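PDB 4TTR: dephospho-CoA kinase from Legionella pneumophila subsp. pneumophila, which probably catalyses the last step of coenzyme A biosynthesis, the ATP-dependent phosphorylation of the 3'-hydroxyl group of dephospho-CoA. Local coordinates for residues Asn24-Gly28 / Gln151-Ile155; Thr31-Phe35 / Leu193-Lys197; Ile41-Tyr45 / Gln113-Thr118; Asp63-Phe68 / Glu94-Leu98. All coordinates share one frame; numbering follows the deposited sequence. Where two conformers were deposited one is given.

Contact 1 of 4, residues Asn24-Gly28 / Gln151-Ile155. With BU2 (1,3-butanediol), chain B.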
loop_
_atom_site.group_PDB
_atom_site.type_symbol
_atom_site.label_atom_id
_atom_site.label_comp_id
_atom_site.label_asym_id
_atom_site.label_seq_id
_atom_site.Cartn_x
_atom_site.Cartn_y
_atom_site.Cartn_z
ATOM N N ASN A 24 -4.004 -6.748 2.414
ATOM C CA ASN A 24 -4.856 -6.499 3.558
ATOM C C ASN A 24 -3.976 -6.306 4.786
ATOM O O ASN A 24 -2.763 -6.138 4.681
ATOM C CB ASN A 24 -5.893 -7.623 3.760
ATOM C CG ASN A 24 -5.275 -8.972 4.120
ATOM O OD1 ASN A 24 -4.079 -9.094 4.353
ATOM N ND2 ASN A 24 -6.117 -9.998 4.180
ATOM N N ILE A 25 -4.589 -6.349 5.953
ATOM C CA ILE A 25 -3.930 -5.905 7.163
ATOM C C ILE A 25 -2.971 -6.987 7.651
ATOM O O ILE A 25 -3.336 -8.162 7.731
ATOM C CB ILE A 25 -4.982 -5.535 8.231
ATOM C CG1 ILE A 25 -5.791 -4.326 7.749
ATOM C CG2 ILE A 25 -4.333 -5.195 9.560
ATOM C CD1 ILE A 25 -6.855 -4.623 6.665
ATOM N N ALA A 26 -1.737 -6.580 7.941
ATOM C CA ALA A 26 -0.698 -7.501 8.388
ATOM C C ALA A 26 -0.513 -8.643 7.390
ATOM O O ALA A 26 -0.331 -9.795 7.777
ATOM C CB ALA A 26 -1.036 -8.049 9.762
ATOM N N SER A 27 -0.567 -8.307 6.106
ATOM C CA SER A 27 -0.500 -9.297 5.034
ATOM C C SER A 27 0.912 -9.796 4.765
ATOM O O SER A 27 1.093 -10.914 4.299
ATOM C CB SER A 27 -1.061 -8.704 3.744
ATOM O OG SER A 27 -0.299 -7.584 3.336
ATOM N N GLY A 28 1.905 -8.956 5.045
ATOM C CA GLY A 28 3.280 -9.275 4.715
ATOM C C GLY A 28 3.733 -8.530 3.472
ATOM O O GLY A 28 4.739 -8.895 2.864
ATOM N N GLN A 151 -2.615 -12.906 10.881
ATOM C CA GLN A 151 -2.823 -11.471 11.066
ATOM C C GLN A 151 -2.855 -11.098 12.542
ATOM O O GLN A 151 -2.332 -10.059 12.940
ATOM C CB GLN A 151 -4.130 -11.024 10.412
ATOM C CG GLN A 151 -4.194 -11.166 8.906
ATOM C CD GLN A 151 -5.548 -10.761 8.364
ATOM O OE1 GLN A 151 -6.522 -11.504 8.482
ATOM N NE2 GLN A 151 -5.624 -9.568 7.787
ATOM N N LEU A 152 -3.487 -11.939 13.352
ATOM C CA LEU A 152 -3.612 -11.645 14.772
ATOM C C LEU A 152 -2.244 -11.689 15.434
ATOM O O LEU A 152 -1.896 -10.801 16.214
ATOM C CB LEU A 152 -4.570 -12.624 15.457
ATOM C CG LEU A 152 -6.054 -12.431 15.133
ATOM C CD1 LEU A 152 -6.890 -13.494 15.825
ATOM C CD2 LEU A 152 -6.544 -11.041 15.527
ATOM N N ASP A 153 -1.467 -12.717 15.109
ATOM C CA ASP A 153 -0.118 -12.849 15.643
ATOM C C ASP A 153 0.704 -11.619 15.295
ATOM O O ASP A 153 1.404 -11.063 16.141
ATOM C CB ASP A 153 0.556 -14.109 15.096
ATOM C CG ASP A 153 -0.150 -15.381 15.525
ATOM O OD1 ASP A 153 -0.743 -15.395 16.625
ATOM O OD2 ASP A 153 -0.113 -16.368 14.758
ATOM N N ARG A 154 0.596 -11.189 14.044
ATOM C CA ARG A 154 1.341 -10.038 13.561
ATOM C C ARG A 154 0.888 -8.762 14.268
ATOM O O ARG A 154 1.707 -7.906 14.604
ATOM C CB ARG A 154 1.164 -9.899 12.049
ATOM C CG ARG A 154 2.350 -9.293 11.315
ATOM C CD ARG A 154 2.940 -10.279 10.318
ATOM N NE ARG A 154 1.946 -10.746 9.353
ATOM C CZ ARG A 154 2.138 -11.756 8.508
ATOM N NH1 ARG A 154 3.279 -12.435 8.525
ATOM N NH2 ARG A 154 1.174 -12.115 7.672
ATOM N N ILE A 155 -0.417 -8.647 14.498
ATOM C CA ILE A 155 -0.991 -7.453 15.115
ATOM C C ILE A 155 -0.714 -7.396 16.615
ATOM O O ILE A 155 -0.503 -6.319 17.169
ATOM C CB ILE A 155 -2.515 -7.380 14.864
ATOM C CG1 ILE A 155 -2.779 -6.843 13.460
ATOM C CG2 ILE A 155 -3.213 -6.467 15.881
ATOM C CD1 ILE A 155 -4.192 -7.062 12.972
HETATM C C1 BU2 B . 4.807 -6.565 6.287
HETATM O O1 BU2 B . 5.227 -7.096 7.526
HETATM C C2 BU2 B . 4.182 -5.200 6.481
HETATM C C3 BU2 B . 2.798 -5.202 5.867
HETATM O O3 BU2 B . 1.906 -5.827 6.762
HETATM C C4 BU2 B . 2.358 -3.780 5.607
#
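R154 bends at chi2 (118°) and chi3 (57°), which curls its guanidinium back onto the carbonyl of A26, whereas Q151 runs extended beyond CG (chi2 177°) and brings its amide to I25. Both side chains leave helix 148-159 and meet the loop between strand 18-23 and helix 29-38, the P-loop, whose residues 24-27 form a type II turn. Q151 NE2 donates to I25 O at 2.7 Å in a nearly straight bond that lies in the carbonyl plane, on a lone pair, and in the plane of its own amide. R154 comes side-on: NE at 2.9 Å and NH2 at 2.8 Å from A26 O approach from the same face of that carbonyl, NE well above its plane. Next to these bonds the methyl of A26 packs against the start of the arginine chain, A26 CB to R154 CB 3.7 Å, and I25 CG2 touches I155 CD1 at 3.9 Å. The butanediol lies on the loop as well, its C1 3.5 Å from G28 CA. Three N-H groups thus hold two successive P-loop carbonyls, which probably steadies the turn that forms part of the predicted ATP site, and the positive charge of R154 probably polarises the A26 peptide.

Contact 2 of 4, residues Thr31-Phe35 / Leu193-Lys197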
loop_
_atom_site.group_PDB
_atom_site.type_symbol
_atom_site.label_atom_id
_atom_site.label_comp_id
_atom_site.label_asym_id
_atom_site.label_seq_id
_atom_site.Cartn_x
_atom_site.Cartn_y
_atom_site.Cartn_z
ATOM N N THR A 31 7.181 -6.916 2.958
ATOM C CA THR A 31 8.171 -7.971 2.783
ATOM C C THR A 31 8.150 -8.452 1.335
ATOM O O THR A 31 9.195 -8.712 0.737
ATOM C CB THR A 31 7.907 -9.154 3.723
ATOM O OG1 THR A 31 7.907 -8.692 5.079
ATOM C CG2 THR A 31 8.971 -10.232 3.550
ATOM N N VAL A 32 6.948 -8.564 0.781
ATOM C CA VAL A 32 6.775 -8.923 -0.620
ATOM C C VAL A 32 7.453 -7.885 -1.503
ATOM O O VAL A 32 8.130 -8.234 -2.465
ATOM C CB VAL A 32 5.279 -9.053 -0.986
ATOM C CG1 VAL A 32 5.077 -9.108 -2.497
ATOM C CG2 VAL A 32 4.692 -10.290 -0.339
ATOM N N ALA A 33 7.276 -6.610 -1.168
ATOM C CA ALA A 33 7.906 -5.533 -1.926
ATOM C C ALA A 33 9.425 -5.662 -1.892
ATOM O O ALA A 33 10.093 -5.470 -2.907
ATOM C CB ALA A 33 7.479 -4.180 -1.385
ATOM N N GLU A 34 9.967 -6.000 -0.725
ATOM C CA GLU A 34 11.409 -6.151 -0.570
ATOM C C GLU A 34 11.934 -7.300 -1.431
ATOM O O GLU A 34 12.996 -7.188 -2.043
ATOM C CB GLU A 34 11.767 -6.377 0.906
ATOM C CG GLU A 34 13.258 -6.566 1.182
ATOM C CD GLU A 34 14.105 -5.367 0.775
ATOM O OE1 GLU A 34 15.336 -5.530 0.634
ATOM O OE2 GLU A 34 13.549 -4.260 0.604
ATOM N N PHE A 35 11.191 -8.401 -1.484
ATOM C CA PHE A 35 11.603 -9.543 -2.295
ATOM C C PHE A 35 11.621 -9.163 -3.776
ATOM O O PHE A 35 12.538 -9.540 -4.500
ATOM C CB PHE A 35 10.684 -10.751 -2.053
ATOM C CG PHE A 35 11.001 -11.523 -0.790
ATOM C CD1 PHE A 35 12.311 -11.815 -0.443
ATOM C CD2 PHE A 35 9.985 -11.951 0.049
ATOM C CE1 PHE A 35 12.601 -12.520 0.710
ATOM C CE2 PHE A 35 10.270 -12.657 1.209
ATOM C CZ PHE A 35 11.578 -12.940 1.538
ATOM N N LEU A 193 8.502 -17.040 5.671
ATOM C CA LEU A 193 9.241 -16.190 4.739
ATOM C C LEU A 193 9.765 -16.921 3.509
ATOM O O LEU A 193 9.847 -16.337 2.430
ATOM C CB LEU A 193 10.428 -15.540 5.454
ATOM C CG LEU A 193 10.153 -14.448 6.488
ATOM C CD1 LEU A 193 11.461 -14.030 7.142
ATOM C CD2 LEU A 193 9.471 -13.246 5.855
ATOM N N SER A 194 10.144 -18.183 3.672
ATOM C CA SER A 194 10.752 -18.933 2.580
ATOM C C SER A 194 9.753 -19.205 1.456
ATOM O O SER A 194 10.077 -19.027 0.281
ATOM C CB SER A 194 11.338 -20.249 3.093
ATOM O OG SER A 194 11.865 -21.021 2.029
ATOM N N GLU A 195 8.546 -19.639 1.808
ATOM C CA GLU A 195 7.526 -19.892 0.797
ATOM C C GLU A 195 7.027 -18.583 0.208
ATOM O O GLU A 195 6.612 -18.535 -0.947
ATOM C CB GLU A 195 6.351 -20.688 1.374
ATOM C CG GLU A 195 6.376 -22.169 1.014
ATOM C CD GLU A 195 6.397 -22.408 -0.489
ATOM O OE1 GLU A 195 5.572 -21.798 -1.204
ATOM O OE2 GLU A 195 7.245 -23.198 -0.958
ATOM N N LEU A 196 7.060 -17.524 1.008
ATOM C CA LEU A 196 6.688 -16.205 0.520
ATOM C C LEU A 196 7.639 -15.800 -0.602
ATOM O O LEU A 196 7.209 -15.330 -1.656
ATOM C CB LEU A 196 6.718 -15.183 1.657
ATOM C CG LEU A 196 6.255 -13.764 1.325
ATOM C CD1 LEU A 196 4.834 -13.771 0.786
ATOM C CD2 LEU A 196 6.354 -12.872 2.561
ATOM N N LYS A 197 8.929 -16.008 -0.373
ATOM C CA LYS A 197 9.949 -15.704 -1.366
ATOM C C LYS A 197 9.788 -16.549 -2.623
ATOM O O LYS A 197 9.974 -16.059 -3.737
ATOM C CB LYS A 197 11.337 -15.926 -0.780
ATOM C CG LYS A 197 12.463 -15.580 -1.730
ATOM C CD LYS A 197 13.783 -16.069 -1.168
ATOM C CE LYS A 197 14.935 -15.803 -2.128
ATOM N NZ LYS A 197 14.874 -16.666 -3.343
#
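F35 presents one ring face to K197, whose CB stands over it as a CH-pi contact, 3.9 Å from the ring centroid and 14° off the normal. The pair belongs to a helix-helix packing in the P-loop kinase fold: helix 29-38, which follows the P-loop, crosses the C-terminal helix 192-213 at -53°, the short segments 10.6 Å apart at their axes. The lysine chain lies across the phenyl at about a right angle; CG continues over the CE1 and CD1 side, and the chain then leads away. L196 instead meets the rim of the same ring, its CD2 near the ring plane and 4.1 Å from F35 CE2. With CG anti to its backbone N (chi1 -176°), L196 spreads its two methyls between three residues of the other helix, CD2 serving T31 and F35 while CD1 goes to V32. V32 and L196 also both touch L187 of strand 185-188, joining the crossing to the sheet. T31, which also touches the butanediol, turns its methyl to the C-terminal helix: CG2 lies 3.8 Å from L193 CD2 and equally far from L196 CD2.

Contact 3 of 4, residues Ile41-Tyr45 / Gln113-Thr118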
loop_
_atom_site.group_PDB
_atom_site.type_symbol
_atom_site.label_atom_id
_atom_site.label_comp_id
_atom_site.label_asym_id
_atom_site.label_seq_id
_atom_site.Cartn_x
_atom_site.Cartn_y
_atom_site.Cartn_z
ATOM N N ILE A 41 13.778 -5.391 -9.263
ATOM C CA ILE A 41 12.608 -4.657 -9.730
ATOM C C ILE A 41 12.492 -3.315 -9.016
ATOM O O ILE A 41 12.637 -3.234 -7.796
ATOM C CB ILE A 41 11.308 -5.461 -9.516
ATOM C CG1 ILE A 41 11.381 -6.800 -10.255
ATOM C CG2 ILE A 41 10.092 -4.663 -9.984
ATOM C CD1 ILE A 41 11.647 -6.685 -11.761
ATOM N N ASN A 42 12.232 -2.269 -9.793
ATOM C CA ASN A 42 11.972 -0.943 -9.248
ATOM C C ASN A 42 10.629 -0.923 -8.527
ATOM O O ASN A 42 9.593 -1.205 -9.129
ATOM C CB ASN A 42 11.980 0.112 -10.359
ATOM C CG ASN A 42 13.383 0.433 -10.879
ATOM O OD1 ASN A 42 13.596 1.492 -11.466
ATOM N ND2 ASN A 42 14.336 -0.473 -10.671
ATOM N N VAL A 43 10.650 -0.593 -7.241
ATOM C CA VAL A 43 9.428 -0.502 -6.454
ATOM C C VAL A 43 9.150 0.952 -6.088
ATOM O O VAL A 43 9.975 1.608 -5.459
ATOM C CB VAL A 43 9.511 -1.347 -5.173
ATOM C CG1 VAL A 43 8.197 -1.283 -4.404
ATOM C CG2 VAL A 43 9.857 -2.787 -5.514
ATOM N N ILE A 44 7.988 1.446 -6.502
ATOM C CA ILE A 44 7.544 2.783 -6.134
ATOM C C ILE A 44 6.587 2.678 -4.949
ATOM O O ILE A 44 5.546 2.022 -5.036
ATOM C CB ILE A 44 6.857 3.498 -7.316
ATOM C CG1 ILE A 44 7.824 3.604 -8.501
ATOM C CG2 ILE A 44 6.389 4.888 -6.897
ATOM C CD1 ILE A 44 7.188 4.089 -9.787
ATOM N N TYR A 45 6.956 3.314 -3.840
ATOM C CA TYR A 45 6.159 3.276 -2.617
ATOM C C TYR A 45 5.299 4.524 -2.470
ATOM O O TYR A 45 5.792 5.577 -2.070
ATOM C CB TYR A 45 7.065 3.137 -1.394
ATOM C CG TYR A 45 7.898 1.879 -1.388
ATOM C CD1 TYR A 45 7.391 0.688 -0.880
ATOM C CD2 TYR A 45 9.194 1.879 -1.885
ATOM C CE1 TYR A 45 8.152 -0.468 -0.873
ATOM C CE2 TYR A 45 9.962 0.732 -1.881
ATOM C CZ TYR A 45 9.438 -0.439 -1.375
ATOM O OH TYR A 45 10.206 -1.582 -1.374
ATOM N N GLN A 113 9.334 8.748 -11.357
ATOM C CA GLN A 113 10.051 7.509 -11.101
ATOM C C GLN A 113 9.838 6.492 -12.218
ATOM O O GLN A 113 10.714 5.674 -12.486
ATOM C CB GLN A 113 9.621 6.920 -9.762
ATOM C CG GLN A 113 9.964 7.814 -8.585
ATOM C CD GLN A 113 9.785 7.121 -7.244
ATOM O OE1 GLN A 113 9.999 5.915 -7.119
ATOM N NE2 GLN A 113 9.393 7.888 -6.234
ATOM N N LEU A 114 8.682 6.546 -12.870
ATOM C CA LEU A 114 8.415 5.671 -14.006
ATOM C C LEU A 114 9.271 6.042 -15.210
ATOM O O LEU A 114 9.726 5.165 -15.941
ATOM C CB LEU A 114 6.938 5.724 -14.401
ATOM C CG LEU A 114 5.941 4.991 -13.503
ATOM C CD1 LEU A 114 4.527 5.223 -14.013
ATOM C CD2 LEU A 114 6.237 3.502 -13.425
ATOM N N ILE A 115 9.482 7.340 -15.421
ATOM C CA ILE A 115 10.267 7.805 -16.560
ATOM C C ILE A 115 11.694 7.274 -16.476
ATOM O O ILE A 115 12.319 6.998 -17.495
ATOM C CB ILE A 115 10.278 9.350 -16.643
ATOM C CG1 ILE A 115 8.916 9.850 -17.124
ATOM C CG2 ILE A 115 11.353 9.849 -17.603
ATOM C CD1 ILE A 115 8.673 11.325 -16.883
ATOM N N VAL A 116 12.199 7.124 -15.256
ATOM C CA VAL A 116 13.564 6.660 -15.047
ATOM C C VAL A 116 13.603 5.213 -14.544
ATOM O O VAL A 116 14.585 4.786 -13.940
ATOM C CB VAL A 116 14.314 7.579 -14.054
ATOM C CG1 VAL A 116 14.386 9.004 -14.609
ATOM C CG2 VAL A 116 13.649 7.570 -12.684
ATOM N N CYS A 117 12.539 4.459 -14.804
ATOM C CA CYS A 117 12.493 3.052 -14.413
ATOM C C CYS A 117 13.515 2.236 -15.202
ATOM O O CYS A 117 13.527 2.262 -16.432
ATOM C CB CYS A 117 11.089 2.479 -14.620
ATOM S SG CYS A 117 10.934 0.721 -14.200
ATOM N N THR A 118 14.368 1.513 -14.482
ATOM C CA THR A 118 15.462 0.762 -15.092
ATOM C C THR A 118 15.185 -0.740 -15.165
ATOM O O THR A 118 16.009 -1.497 -15.678
ATOM C CB THR A 118 16.772 0.979 -14.312
ATOM O OG1 THR A 118 16.547 0.713 -12.922
ATOM C CG2 THR A 118 17.269 2.416 -14.476
HETATM O O HOH W 1 9.286 5.335 -3.981
#
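A mixed polar and apolar contact joins N42 and I44, on the edge strand 42-45 of the parallel sheet, to the last turn of helix 92-115 and the loop that leaves it. At the polar end, the N42 amide faces T118. The backbone N of T118 donates to N42 OD1 over 3.1 Å in a fairly straight bond (168°), though it comes from above the plane of the amide carbonyl. N42 ND2 adds a weak bond to T118 OG1, and the SG of C117 packs beside N42 CB. The backbone N of N42 is engaged as well, by the hydroxyl of S119. This is where the chain turns from the helix into strand 122-125, the neighbour of 42-45 in the 2-3-1-4-5 order of this P-loop kinase sheet, so N42 holds the connection while its own backbone pairs with L123 of that strand. Two residues on, I44 and Q113 lie side by side, pointing opposite ways. I44 CD1 reaches Q113 CB at 3.7 Å and L114 CD2 at 3.8 Å, while I44 CG1 lies against Q113 OE1 at 3.5 Å; I49 of helix 46-52 borders both I44 and Q113. The Q113 chain, extended beyond CG (chi2 -169°), carries its amide past the isoleucine to a water. That water donates to Q113 OE1 at 3.3 Å and accepts from Y45 N at 3.1 Å, bridging the helix to the end of the strand.

Contact 4 of 4, residues Asp63-Phe68 / Glu94-Leu98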
loop_
_atom_site.group_PDB
_atom_site.type_symbol
_atom_site.label_atom_id
_atom_site.label_comp_id
_atom_site.label_asym_id
_atom_site.label_seq_id
_atom_site.Cartn_x
_atom_site.Cartn_y
_atom_site.Cartn_z
ATOM N N ASP A 63 -2.711 21.845 4.542
ATOM C CA ASP A 63 -4.129 21.591 4.309
ATOM C C ASP A 63 -4.671 20.520 5.252
ATOM O O ASP A 63 -5.820 20.589 5.684
ATOM C CB ASP A 63 -4.371 21.167 2.861
ATOM C CG ASP A 63 -3.972 22.236 1.862
ATOM O OD1 ASP A 63 -3.878 23.420 2.249
ATOM O OD2 ASP A 63 -3.759 21.887 0.684
ATOM N N ILE A 64 -3.842 19.528 5.554
ATOM C CA ILE A 64 -4.210 18.460 6.473
ATOM C C ILE A 64 -4.471 19.016 7.875
ATOM O O ILE A 64 -5.483 18.694 8.501
ATOM C CB ILE A 64 -3.105 17.375 6.523
ATOM C CG1 ILE A 64 -3.150 16.535 5.246
ATOM C CG2 ILE A 64 -3.279 16.452 7.732
ATOM C CD1 ILE A 64 -1.938 15.650 5.036
ATOM N N ILE A 65 -3.563 19.855 8.361
ATOM C CA ILE A 65 -3.681 20.416 9.705
ATOM C C ILE A 65 -4.833 21.410 9.787
ATOM O O ILE A 65 -5.528 21.479 10.800
ATOM C CB ILE A 65 -2.365 21.089 10.134
ATOM C CG1 ILE A 65 -1.293 20.018 10.329
ATOM C CG2 ILE A 65 -2.539 21.888 11.429
ATOM C CD1 ILE A 65 0.114 20.557 10.352
ATOM N N SER A 66 -5.042 22.183 8.729
ATOM C CA SER A 66 -6.152 23.124 8.701
ATOM C C SER A 66 -7.476 22.367 8.663
ATOM O O SER A 66 -8.462 22.786 9.270
ATOM C CB SER A 66 -6.039 24.063 7.498
ATOM O OG SER A 66 -6.791 23.581 6.398
ATOM N N HIS A 67 -7.489 21.242 7.958
ATOM C CA HIS A 67 -8.700 20.442 7.802
ATOM C C HIS A 67 -9.074 19.690 9.077
ATOM O O HIS A 67 -10.210 19.770 9.545
ATOM C CB HIS A 67 -8.522 19.447 6.655
ATOM C CG HIS A 67 -9.753 18.657 6.341
ATOM N ND1 HIS A 67 -10.814 19.182 5.637
ATOM C CD2 HIS A 67 -10.090 17.379 6.635
ATOM C CE1 HIS A 67 -11.752 18.261 5.508
ATOM N NE2 HIS A 67 -11.340 17.158 6.106
ATOM N N PHE A 68 -8.118 18.955 9.634
ATOM C CA PHE A 68 -8.384 18.123 10.799
ATOM C C PHE A 68 -8.199 18.885 12.105
ATOM O O PHE A 68 -8.731 18.484 13.138
ATOM C CB PHE A 68 -7.482 16.890 10.787
ATOM C CG PHE A 68 -7.816 15.905 9.702
ATOM C CD1 PHE A 68 -9.020 15.218 9.717
ATOM C CD2 PHE A 68 -6.921 15.656 8.675
ATOM C CE1 PHE A 68 -9.327 14.304 8.719
ATOM C CE2 PHE A 68 -7.221 14.744 7.675
ATOM C CZ PHE A 68 -8.425 14.067 7.697
ATOM N N GLU A 94 -13.473 11.079 5.079
ATOM C CA GLU A 94 -12.185 11.703 5.332
ATOM C C GLU A 94 -11.082 10.958 4.599
ATOM O O GLU A 94 -10.087 11.557 4.192
ATOM C CB GLU A 94 -11.892 11.749 6.834
ATOM C CG GLU A 94 -12.900 12.552 7.634
ATOM C CD GLU A 94 -12.840 14.044 7.357
ATOM O OE1 GLU A 94 -13.576 14.801 8.022
ATOM O OE2 GLU A 94 -12.060 14.470 6.480
ATOM N N ARG A 95 -11.254 9.651 4.437
ATOM C CA ARG A 95 -10.324 8.877 3.628
ATOM C C ARG A 95 -10.333 9.408 2.208
ATOM O O ARG A 95 -9.282 9.622 1.606
ATOM C CB ARG A 95 -10.674 7.389 3.632
ATOM C CG ARG A 95 -9.861 6.597 2.623
ATOM C CD ARG A 95 -9.772 5.133 2.975
ATOM N NE ARG A 95 -11.091 4.529 3.107
ATOM C CZ ARG A 95 -11.874 4.210 2.083
ATOM N NH1 ARG A 95 -11.480 4.446 0.837
ATOM N NH2 ARG A 95 -13.060 3.660 2.306
ATOM N N LEU A 96 -11.532 9.632 1.683
ATOM C CA LEU A 96 -11.685 10.117 0.322
ATOM C C LEU A 96 -11.160 11.541 0.188
ATOM O O LEU A 96 -10.532 11.880 -0.816
ATOM C CB LEU A 96 -13.151 10.043 -0.106
ATOM C CG LEU A 96 -13.632 8.621 -0.428
ATOM C CD1 LEU A 96 -15.146 8.558 -0.509
ATOM C CD2 LEU A 96 -13.017 8.117 -1.727
ATOM N N TRP A 97 -11.412 12.369 1.199
ATOM C CA TRP A 97 -10.923 13.740 1.183
ATOM C C TRP A 97 -9.402 13.740 1.096
ATOM O O TRP A 97 -8.818 14.444 0.275
ATOM C CB TRP A 97 -11.381 14.512 2.424
ATOM C CG TRP A 97 -10.854 15.919 2.457
ATOM C CD1 TRP A 97 -11.452 17.033 1.940
ATOM C CD2 TRP A 97 -9.611 16.360 3.021
ATOM N NE1 TRP A 97 -10.662 18.137 2.152
ATOM C CE2 TRP A 97 -9.528 17.751 2.813
ATOM C CE3 TRP A 97 -8.565 15.712 3.683
ATOM C CZ2 TRP A 97 -8.439 18.506 3.244
ATOM C CZ3 TRP A 97 -7.485 16.464 4.110
ATOM C CH2 TRP A 97 -7.431 17.845 3.888
ATOM N N LEU A 98 -8.768 12.931 1.938
ATOM C CA LEU A 98 -7.315 12.889 2.007
ATOM C C LEU A 98 -6.722 12.302 0.729
ATOM O O LEU A 98 -5.668 12.740 0.270
ATOM C CB LEU A 98 -6.863 12.075 3.220
ATOM C CG LEU A 98 -5.353 12.025 3.462
ATOM C CD1 LEU A 98 -4.776 13.423 3.628
ATOM C CD2 LEU A 98 -5.025 11.171 4.677
#
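The imidazole of H67 lies flat on the six-membered ring of W97, a face-to-face stack with centroids 3.6 Å apart and planes 9° from parallel. At the edge of the same imidazole, E94 OE2 accepts a hydrogen bond from NE2 at 2.8 Å; the carboxylate uses its syn lone pair and the acceptor lies in the imidazole plane, although the carboxylate itself is turned well out of it. Along the rim of W97 sit D63 O, 3.7 Å from CH2, and the CA of I64. F68 completes an aromatic cluster: the imidazole sets its edge over the F68 face, with H67 CD2 above the ring centre. The F68 ring is steeply inclined to W97, F68 CE2 to W97 CZ3 4.0 Å, and F68 CE1 approaches E94 OE2 at 3.5 Å. With CG anti to the backbone N in both H67 (chi1 -175°) and W97, the two side chains reach across from facing helices and overlap. Stacking and the carboxylate bond together fix the rotation of the imidazole, and E94 would probably make a positive charge on it easier to carry. Deeper in, I64 CG1 meets L98 CD1 at 3.9 Å. Helices 59-68 and 92-115 run nearly antiparallel here (154°), with helix 81-90 packed alongside: I84 touches I64, I87 touches F68, and I88 touches L98.

Overall arrangement
From the N terminus, strand 18-23 runs into the P-loop, where contact 1 closes a long loop back from helix 148-159. The adjoining helix 29-38 then opens contact 2, completed only by the C-terminal helix, so these two contacts cross along the chain. Strand 42-45 follows and starts contact 3, which touches contact 2 through A33 packing on V43 and Y45. Contact 4, between helices 59-68 and 92-115, closes the shortest loop and falls within the span of contact 3, which itself lies within the spans of contacts 1 and 2. Helix 92-115 serves both contacts 3 and 4, tying the helical region to the sheet edge across about 28 Å between centres.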